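Local atomic coordinates of lipase aflb (Neosartorya fumigata, PDB entry 6IDY), a protein that probably hydrolyses the ester bonds of acylglycerols, as a fungal lipase with an alpha/beta-hydrolase core and a bound calcium ion. Residues N226-W232 against V253-I259. Residues are numbered along the deposited sequence; the frame is centred on the assembly and turned at random.
Sequences NVAVLSW and VDDFIAI. With CA (calcium ion), chain D.
Val229 and Ser231 of strand 227-232 reach Asp255, Ile257 and Ile259 of segment 253-259 by the backbone bonding of a parallel sheet, the segment axes 4.6 Å apart and 13° from aligned. Val229 is gripped twice: its N donates to Asp255 O at 2.9 Å, and its O receives Ile257 N. Ser231 repeats the pattern, its N meeting Ile257 O and its O taking Ile259 N at 2.8 Å.

Packing is tight on the face of Leu230, Ile257, Trp232 and Ile259. Leu230 forks over its neighbours: CG lies anti to the backbone N (chi1 -168°), CD1 comes within 3.9 Å of Ile257 CG2, and CD2 turns to CG1 of Ile259. Trp232 continues this face, CD1 against Ile259 CG2, while its NE1 bonds His361 O. On the other, Ser231 OG lies in plane at the ring edge of Phe256, 3.3 Å from CE1. The same hydroxyl donates to a water that in turn donates to Ile259 O, a bridge across the strand ends.

The contact's more open side is at Asn226 and Asp254, both partly exposed where the other residues are buried. The chain turns a corner at Asp254, yet its N still donates to Val227 O at 2.9 Å. Asn226 ND2 meets Asp254 OD1 at 2.8 Å, on its syn side but 29° out of the carboxylate plane. Asp254 OD2 has a salt bridge to Lys161.

Helix 235-245 completes a beta-alpha-beta crossover in the central sheet. Asp255, already bonded to Val229, binds calcium through OD1 and OD2, both at 2.5 Å. The chemistry implies that the ion links this strand to the carbonyls of Ala377, His380 and Gly382, through Asp255 directly and through a calcium-bound water that donates to Asp254 O.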
loop_
_atom_site.group_PDB
_atom_site.type_symbol
_atom_site.label_atom_id
_atom_site.label_comp_id
_atom_site.label_asym_id
_atom_site.label_seq_id
_atom_site.Cartn_x
_atom_site.Cartn_y
_atom_site.Cartn_z
ATOM N N ASN A 226 15.653 6.603 15.082
ATOM C CA ASN A 226 14.340 6.983 14.608
ATOM C C ASN A 226 14.196 6.306 13.241
ATOM O O ASN A 226 15.190 5.868 12.651
ATOM C CB ASN A 226 14.194 8.497 14.521
ATOM C CG ASN A 226 13.809 9.132 15.838
ATOM O OD1 ASN A 226 13.866 8.512 16.906
ATOM N ND2 ASN A 226 13.394 10.383 15.791
ATOM N N VAL A 227 12.968 6.151 12.775
ATOM C CA VAL A 227 12.698 5.459 11.521
ATOM C C VAL A 227 11.859 6.322 10.599
ATOM O O VAL A 227 11.399 7.403 10.978
ATOM C CB VAL A 227 12.004 4.078 11.777
ATOM C CG1 VAL A 227 12.857 3.172 12.669
ATOM C CG2 VAL A 227 10.591 4.249 12.351
ATOM N N ALA A 228 11.629 5.804 9.400
ATOM C CA ALA A 228 10.731 6.359 8.419
ATOM C C ALA A 228 9.755 5.249 8.070
ATOM O O ALA A 228 10.069 4.064 8.225
ATOM C CB ALA A 228 11.493 6.799 7.190
ATOM N N VAL A 229 8.549 5.631 7.666
ATOM C CA VAL A 229 7.513 4.698 7.247
ATOM C C VAL A 229 7.127 5.074 5.820
ATOM O O VAL A 229 6.878 6.249 5.546
ATOM C CB VAL A 229 6.265 4.729 8.184
ATOM C CG1 VAL A 229 5.150 3.847 7.640
ATOM C CG2 VAL A 229 6.616 4.333 9.626
ATOM N N LEU A 230 7.080 4.084 4.918
ATOM C CA LEU A 230 6.587 4.299 3.565
ATOM C C LEU A 230 5.406 3.352 3.422
ATOM O O LEU A 230 5.553 2.145 3.609
ATOM C CB LEU A 230 7.648 4.068 2.475
ATOM C CG LEU A 230 7.260 4.561 1.070
ATOM C CD1 LEU A 230 8.472 5.058 0.327
ATOM C CD2 LEU A 230 6.563 3.465 0.264
ATOM N N SER A 231 4.230 3.910 3.147
ATOM C CA SER A 231 3.019 3.119 3.036
ATOM C C SER A 231 2.383 3.213 1.653
ATOM O O SER A 231 2.664 4.144 0.902
ATOM C CB SER A 231 2.026 3.539 4.117
ATOM O OG SER A 231 1.369 4.753 3.793
ATOM N N TRP A 232 1.536 2.233 1.323
ATOM C CA TRP A 232 0.764 2.196 0.094
ATOM C C TRP A 232 -0.692 1.933 0.439
ATOM O O TRP A 232 -0.964 1.101 1.300
ATOM C CB TRP A 232 1.278 1.124 -0.899
ATOM C CG TRP A 232 0.449 1.034 -2.156
ATOM C CD1 TRP A 232 0.173 2.047 -3.028
ATOM C CD2 TRP A 232 -0.249 -0.120 -2.648
ATOM N NE1 TRP A 232 -0.655 1.596 -4.033
ATOM C CE2 TRP A 232 -0.931 0.269 -3.823
ATOM C CE3 TRP A 232 -0.345 -1.459 -2.222
ATOM C CZ2 TRP A 232 -1.701 -0.630 -4.578
ATOM C CZ3 TRP A 232 -1.111 -2.346 -2.967
ATOM C CH2 TRP A 232 -1.768 -1.933 -4.136
ATOM N N VAL A 253 9.217 8.483 14.618
ATOM C CA VAL A 253 9.000 8.496 13.165
ATOM C C VAL A 253 9.340 9.875 12.623
ATOM O O VAL A 253 8.644 10.843 12.938
ATOM C CB VAL A 253 7.592 7.990 12.719
ATOM C CG1 VAL A 253 7.396 8.133 11.204
ATOM C CG2 VAL A 253 7.379 6.544 13.136
ATOM N N ASP A 254 10.421 9.965 11.827
ATOM C CA ASP A 254 10.868 11.231 11.233
ATOM C C ASP A 254 10.147 11.562 9.933
ATOM O O ASP A 254 10.026 12.732 9.591
ATOM C CB ASP A 254 12.389 11.235 11.014
ATOM C CG ASP A 254 13.210 11.199 12.291
ATOM O OD1 ASP A 254 12.677 11.589 13.355
ATOM O OD2 ASP A 254 14.391 10.796 12.224
ATOM N N ASP A 255 9.708 10.540 9.193
ATOM C CA ASP A 255 9.016 10.724 7.921
ATOM C C ASP A 255 7.990 9.651 7.696
ATOM O O ASP A 255 8.257 8.469 7.921
ATOM C CB ASP A 255 10.011 10.712 6.740
ATOM C CG ASP A 255 10.829 11.983 6.584
ATOM O OD1 ASP A 255 10.260 13.004 6.147
ATOM O OD2 ASP A 255 12.040 11.950 6.887
ATOM N N PHE A 256 6.817 10.066 7.226
ATOM C CA PHE A 256 5.735 9.175 6.844
ATOM C C PHE A 256 5.466 9.492 5.374
ATOM O O PHE A 256 4.954 10.562 5.060
ATOM C CB PHE A 256 4.498 9.373 7.766
ATOM C CG PHE A 256 3.177 8.697 7.418
ATOM C CD1 PHE A 256 3.128 7.633 6.519
ATOM C CD2 PHE A 256 1.988 9.118 8.006
ATOM C CE1 PHE A 256 1.910 7.024 6.195
ATOM C CE2 PHE A 256 0.772 8.505 7.684
ATOM C CZ PHE A 256 0.741 7.468 6.777
ATOM N N ILE A 257 5.914 8.607 4.467
ATOM C CA ILE A 257 5.720 8.761 3.020
ATOM C C ILE A 257 4.521 7.897 2.646
ATOM O O ILE A 257 4.560 6.680 2.790
ATOM C CB ILE A 257 7.012 8.441 2.207
ATOM C CG1 ILE A 257 8.184 9.349 2.660
ATOM C CG2 ILE A 257 6.758 8.572 0.682
ATOM C CD1 ILE A 257 9.581 8.685 2.603
ATOM N N ALA A 258 3.431 8.535 2.236
ATOM C CA ALA A 258 2.191 7.834 1.938
ATOM C C ALA A 258 1.847 7.833 0.454
ATOM O O ALA A 258 1.507 8.869 -0.118
ATOM C CB ALA A 258 1.060 8.416 2.770
ATOM N N ILE A 259 1.964 6.647 -0.168
ATOM C CA ILE A 259 1.670 6.425 -1.590
ATOM C C ILE A 259 0.196 6.051 -1.721
ATOM O O ILE A 259 -0.255 5.102 -1.069
ATOM C CB ILE A 259 2.606 5.339 -2.200
ATOM C CG1 ILE A 259 4.112 5.561 -1.815
ATOM C CG2 ILE A 259 2.405 5.196 -3.708
ATOM C CD1 ILE A 259 4.800 6.929 -2.273
HETATM CA CA CA D . 12.304 14.335 6.361
HETATM O O HOH W 1 -0.483 5.032 1.700
HETATM O O HOH W 2 11.712 14.634 8.670
HETATM O O HOH W 3 14.332 13.608 7.306
#